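Local coordinates for protein transcriptional regulator (Arabidopsis thaliana, PDB 7DE9) that binds monomethylated histone H3 tails through this tudor domain and, as a cohesin cofactor, plays an important role in DNA repair by homologous recombination, at residues K39-V44 / I53-N58; Y27-V32 / I45-D50. All blocks are in the same frame, centred on the assembly; numbering follows the deposited sequence.

Contact 1. Residues K39-V44 / I53-N58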
# COMPACT_ATOMS: atom_id res chain seq x y z
N LYS A 39 -12.05 -9.47 0.19
CA LYS A 39 -10.72 -10.01 -0.08
C LYS A 39 -9.66 -9.44 0.86
O LYS A 39 -8.51 -9.87 0.84
CB LYS A 39 -10.30 -9.74 -1.53
CG LYS A 39 -11.29 -10.22 -2.58
CD LYS A 39 -10.82 -9.80 -3.97
CE LYS A 39 -11.89 -10.03 -5.03
NZ LYS A 39 -13.09 -9.18 -4.80
N LYS A 40 -10.08 -8.46 1.66
CA LYS A 40 -9.20 -7.73 2.57
C LYS A 40 -8.02 -7.10 1.81
O LYS A 40 -6.86 -7.20 2.22
CB LYS A 40 -8.73 -8.64 3.70
CG LYS A 40 -9.89 -9.20 4.54
CD LYS A 40 -9.51 -9.32 6.01
CE LYS A 40 -8.66 -10.55 6.26
NZ LYS A 40 -7.74 -10.43 7.44
N LYS A 41 -8.34 -6.45 0.71
CA LYS A 41 -7.36 -5.83 -0.17
C LYS A 41 -7.46 -4.31 -0.15
O LYS A 41 -8.55 -3.75 -0.16
CB LYS A 41 -7.54 -6.33 -1.60
CG LYS A 41 -7.26 -7.80 -1.82
CD LYS A 41 -5.79 -8.10 -1.65
CE LYS A 41 -5.57 -9.02 -0.46
NZ LYS A 41 -6.17 -10.37 -0.69
N HIS A 42 -6.30 -3.65 -0.13
CA HIS A 42 -6.23 -2.20 -0.32
C HIS A 42 -5.64 -1.87 -1.68
O HIS A 42 -4.67 -2.49 -2.09
CB HIS A 42 -5.38 -1.53 0.75
CG HIS A 42 -6.01 -1.53 2.11
ND1 HIS A 42 -5.83 -2.56 3.01
CD2 HIS A 42 -6.79 -0.62 2.73
CE1 HIS A 42 -6.48 -2.29 4.12
NE2 HIS A 42 -7.07 -1.12 3.98
N LEU A 43 -6.21 -0.90 -2.37
CA LEU A 43 -5.63 -0.43 -3.62
C LEU A 43 -4.75 0.77 -3.31
O LEU A 43 -5.23 1.78 -2.81
CB LEU A 43 -6.71 -0.05 -4.63
CG LEU A 43 -6.24 0.57 -5.94
CD1 LEU A 43 -5.33 -0.36 -6.71
CD2 LEU A 43 -7.44 0.93 -6.79
N VAL A 44 -3.45 0.64 -3.58
CA VAL A 44 -2.52 1.74 -3.34
C VAL A 44 -2.05 2.32 -4.67
O VAL A 44 -1.56 1.59 -5.55
CB VAL A 44 -1.30 1.28 -2.51
CG1 VAL A 44 -0.28 2.41 -2.36
CG2 VAL A 44 -1.75 0.79 -1.15
N ILE A 53 -2.47 -3.85 -5.66
CA ILE A 53 -3.52 -4.39 -4.82
C ILE A 53 -2.83 -5.21 -3.74
O ILE A 53 -2.18 -6.20 -4.04
CB ILE A 53 -4.50 -5.28 -5.59
CG1 ILE A 53 -5.20 -4.47 -6.68
CG2 ILE A 53 -5.53 -5.88 -4.66
CD1 ILE A 53 -6.02 -5.34 -7.60
N LEU A 54 -2.97 -4.79 -2.48
CA LEU A 54 -2.14 -5.29 -1.39
C LEU A 54 -2.92 -5.84 -0.21
O LEU A 54 -3.97 -5.32 0.14
CB LEU A 54 -1.23 -4.17 -0.86
CG LEU A 54 -0.14 -3.59 -1.75
CD1 LEU A 54 0.44 -2.35 -1.10
CD2 LEU A 54 0.95 -4.63 -1.98
N TYR A 55 -2.39 -6.89 0.40
CA TYR A 55 -2.79 -7.30 1.74
C TYR A 55 -1.84 -6.63 2.71
O TYR A 55 -0.73 -7.11 2.93
CB TYR A 55 -2.76 -8.81 1.90
CG TYR A 55 -3.28 -9.33 3.22
CD1 TYR A 55 -4.61 -9.16 3.58
CD2 TYR A 55 -2.44 -9.99 4.11
CE1 TYR A 55 -5.09 -9.63 4.78
CE2 TYR A 55 -2.92 -10.47 5.31
CZ TYR A 55 -4.24 -10.29 5.65
OH TYR A 55 -4.72 -10.76 6.85
N LEU A 56 -2.26 -5.52 3.29
CA LEU A 56 -1.36 -4.69 4.07
C LEU A 56 -0.90 -5.36 5.37
O LEU A 56 0.16 -5.03 5.89
CB LEU A 56 -2.01 -3.35 4.37
CG LEU A 56 -2.00 -2.47 3.13
CD1 LEU A 56 -2.76 -1.20 3.36
CD2 LEU A 56 -0.57 -2.15 2.74
N LYS A 57 -1.69 -6.32 5.86
CA LYS A 57 -1.36 -7.01 7.10
C LYS A 57 -0.07 -7.82 6.99
O LYS A 57 0.62 -8.05 7.98
CB LYS A 57 -2.52 -7.92 7.53
CG LYS A 57 -3.29 -7.40 8.73
CD LYS A 57 -4.73 -7.89 8.74
CE LYS A 57 -5.49 -7.33 7.55
NZ LYS A 57 -6.94 -7.66 7.64
N ASN A 58 0.25 -8.25 5.77
CA ASN A 58 1.49 -8.97 5.52
C ASN A 58 2.51 -8.10 4.81
O ASN A 58 3.43 -8.60 4.16
CB ASN A 58 1.23 -10.25 4.72
CG ASN A 58 1.44 -11.50 5.54
OD1 ASN A 58 2.40 -11.60 6.31
ND2 ASN A 58 0.54 -12.47 5.40
O HOH W 1 -5.03 -5.22 3.36
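His42 and Leu54 form an antiparallel hydrogen-bonded pair in which each backbone both gives and accepts one bond: His42 N gives to Leu54 O at 2.9 Å, nearly straight at 171°, and Leu54 N gives to His42 O. Toward Lys40 and Leu56 the chains part, and a water joins polar groups there. It donates to Lys40 O, accepts from Leu56 N at 2.8 Å, makes a weak, longer bond to Leu54 O, and lies in the plane of the imidazole against His42 ND1. The other ring nitrogen, His42 NE2, bonds to Gly9 O, so both nitrogens of this buried ring have polar partners. One of its faces takes a CH-pi contact from Leu56 CD1, 3.7 Å from the ring centroid, with the two side chains crossing at about a right angle.

Nearer the surface, Lys40 and Tyr55 lie side by side and point the same way. Lys40 NZ donates to Tyr55 OH at 3.1 Å, while Lys40 O meets the ring edge in its plane at Tyr55 CD1. Lys57 NZ sits only 2.9 Å from Lys40 NZ; the two are donors without a bond between them, and the closeness would probably favour a lowered pKa for one amine. Bends at chi2 and chi3 bring Lys41 CE to 3.7 Å from Tyr55 CB, and Lys41 NZ gives a bond to Lys39 O. An alanine at Tyr55 would probably leave Lys40 NZ without its hydroxyl acceptor and the aliphatic chain of Lys40 without the ring beside it. Chemically, where strand pairing stops at this end of the tudor hairpin, a water and a histidine satisfy the polar groups, with a cluster of lysines around the margin.

Contact 2. Residues Y27-V32 / I45-D50; sequences YYKGVV and IYDDGD
Tyr46 presents its ring to the neighbouring strand by the rim: Tyr28 CB packs 3.8 Å from Tyr46 CD1, and Tyr28 O lies in the plane of the Tyr46 ring at its edge. The two aromatic groups therefore do not stack on each other here. In Tyr28, chi1 -61° sets CG anti to the carbonyl carbon, and the end of the side chain leads away from 45-50; its hydroxyl reaches Asp24, while Tyr46 OH bonds to Glu52 and Trp21. Both tyrosines pack against the modified side chain of the bound histone peptide.

Gly30, opposite Tyr46 in a non-hydrogen-bonded pair, lets the strands close to 3.8 Å between Gly30 CA and Tyr46 CA. A side chain at Gly30 would run into Ile45 O, so the lack of one permits this approach. On the other face Val31 CG1 comes to 4.3 Å from Ile45 CB, beside a pair of backbone bonds linking these two residues. Asp47 and Lys29 cross obliquely: Asp47 OD2 rests 3.3 Å from Lys29 CB, yet Lys29 NZ stays 4.7 Å from Asp47 OD2, so any attraction between the opposite charges would act without direct contact. Asp47 N gives an almost straight bond (176°) to Lys29 O, an oxygen that also accepts from a water.

From Tyr46 the chain enters a type I turn to Gly49, and Asp48 OD1 accepts from Asp50 N just beyond it, at 3.2 Å, in an Asx turn. Asp50 OD2 bonds to the modified side chain of the peptide. Aromatic rings and a carboxylate thus meet at one site, a chemistry suited to a methylated lysine that still carries an N-H to donate.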
# COMPACT_ATOMS: atom_id res chain seq x y z
N TYR A 27 11.13 2.46 0.92
CA TYR A 27 9.74 2.87 1.09
C TYR A 27 9.29 3.65 -0.13
O TYR A 27 10.04 4.48 -0.65
CB TYR A 27 9.56 3.73 2.34
CG TYR A 27 9.45 2.97 3.63
CD1 TYR A 27 8.27 2.33 3.99
CD2 TYR A 27 10.52 2.90 4.51
CE1 TYR A 27 8.16 1.63 5.17
CE2 TYR A 27 10.42 2.20 5.70
CZ TYR A 27 9.24 1.57 6.02
OH TYR A 27 9.13 0.87 7.21
N TYR A 28 8.08 3.37 -0.60
CA TYR A 28 7.50 4.16 -1.69
C TYR A 28 6.19 4.76 -1.23
O TYR A 28 5.39 4.09 -0.56
CB TYR A 28 7.30 3.32 -2.94
CG TYR A 28 8.60 2.77 -3.48
CD1 TYR A 28 9.58 3.62 -3.98
CD2 TYR A 28 8.86 1.41 -3.48
CE1 TYR A 28 10.76 3.13 -4.47
CE2 TYR A 28 10.05 0.91 -3.97
CZ TYR A 28 10.99 1.78 -4.46
OH TYR A 28 12.17 1.30 -4.95
N LYS A 29 5.98 6.02 -1.57
CA LYS A 29 4.82 6.77 -1.10
C LYS A 29 3.62 6.64 -2.03
O LYS A 29 3.75 6.66 -3.25
CB LYS A 29 5.19 8.25 -0.93
CG LYS A 29 6.25 8.51 0.12
CD LYS A 29 6.22 9.95 0.63
CE LYS A 29 6.89 10.91 -0.34
NZ LYS A 29 7.10 12.25 0.28
N GLY A 30 2.45 6.51 -1.43
CA GLY A 30 1.23 6.40 -2.20
C GLY A 30 0.02 6.77 -1.38
O GLY A 30 0.13 7.15 -0.22
N VAL A 31 -1.15 6.67 -1.99
CA VAL A 31 -2.39 6.89 -1.29
C VAL A 31 -3.26 5.63 -1.38
O VAL A 31 -3.26 4.93 -2.40
CB VAL A 31 -3.15 8.11 -1.84
CG1 VAL A 31 -3.58 7.88 -3.28
CG2 VAL A 31 -4.36 8.44 -0.98
N VAL A 32 -3.97 5.33 -0.30
CA VAL A 32 -4.93 4.23 -0.30
C VAL A 32 -6.23 4.72 -0.91
O VAL A 32 -6.95 5.53 -0.31
CB VAL A 32 -5.18 3.70 1.12
CG1 VAL A 32 -6.10 2.50 1.07
CG2 VAL A 32 -3.86 3.35 1.78
N ILE A 45 -2.24 3.63 -4.82
CA ILE A 45 -1.75 4.33 -6.00
C ILE A 45 -0.51 5.10 -5.59
O ILE A 45 -0.58 5.98 -4.73
CB ILE A 45 -2.80 5.28 -6.61
CG1 ILE A 45 -3.84 4.50 -7.42
CG2 ILE A 45 -2.15 6.28 -7.55
CD1 ILE A 45 -4.85 3.79 -6.60
N TYR A 46 0.62 4.78 -6.21
CA TYR A 46 1.90 5.37 -5.83
C TYR A 46 2.21 6.69 -6.53
O TYR A 46 1.69 6.97 -7.62
CB TYR A 46 3.04 4.38 -6.12
CG TYR A 46 3.03 3.17 -5.21
CD1 TYR A 46 3.59 3.23 -3.94
CD2 TYR A 46 2.46 1.97 -5.62
CE1 TYR A 46 3.59 2.13 -3.10
CE2 TYR A 46 2.45 0.86 -4.79
CZ TYR A 46 3.02 0.95 -3.53
OH TYR A 46 3.01 -0.15 -2.70
N ASP A 47 3.05 7.49 -5.88
CA ASP A 47 3.59 8.74 -6.43
C ASP A 47 4.08 8.61 -7.86
O ASP A 47 3.87 9.50 -8.69
CB ASP A 47 4.75 9.23 -5.57
CG ASP A 47 4.31 10.11 -4.42
OD1 ASP A 47 3.17 10.60 -4.46
OD2 ASP A 47 5.11 10.31 -3.48
N ASP A 48 4.75 7.50 -8.15
CA ASP A 48 5.45 7.37 -9.42
C ASP A 48 4.60 6.70 -10.50
O ASP A 48 5.10 6.36 -11.57
CB ASP A 48 6.75 6.60 -9.22
CG ASP A 48 6.54 5.24 -8.60
OD1 ASP A 48 5.39 4.75 -8.56
OD2 ASP A 48 7.54 4.64 -8.15
N GLY A 49 3.32 6.49 -10.21
CA GLY A 49 2.40 5.97 -11.20
C GLY A 49 2.13 4.49 -11.10
O GLY A 49 1.25 3.96 -11.79
N ASP A 50 2.89 3.80 -10.25
CA ASP A 50 2.64 2.39 -9.99
C ASP A 50 1.35 2.23 -9.20
O ASP A 50 0.92 3.15 -8.53
CB ASP A 50 3.81 1.77 -9.22
CG ASP A 50 4.96 1.38 -10.13
OD1 ASP A 50 4.88 1.68 -11.34
OD2 ASP A 50 5.93 0.78 -9.63
O HOH W 2 5.98 6.33 -5.33

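In the fold
Both contacts use strand 41-46, contact 1 pairing it with strand 51-54 and contact 2 with strand 26-36, so together they cover three neighbouring strands of the tudor sheet; the two contacts lie on opposite sides of the chain's centre. Each is partly buried, with a buried portion grading into exposed residues. They meet where Val32 packs on His42 and where Leu54 touches the hydroxyl of Tyr46. At contact 1 the polar interior is settled within the protein and by water, and the surface is rich in lysine. Contact 2 instead turns aromatic and acidic groups toward the histone peptide, whose modified side chain it receives; contact 1 reaches that peptide only through Leu54.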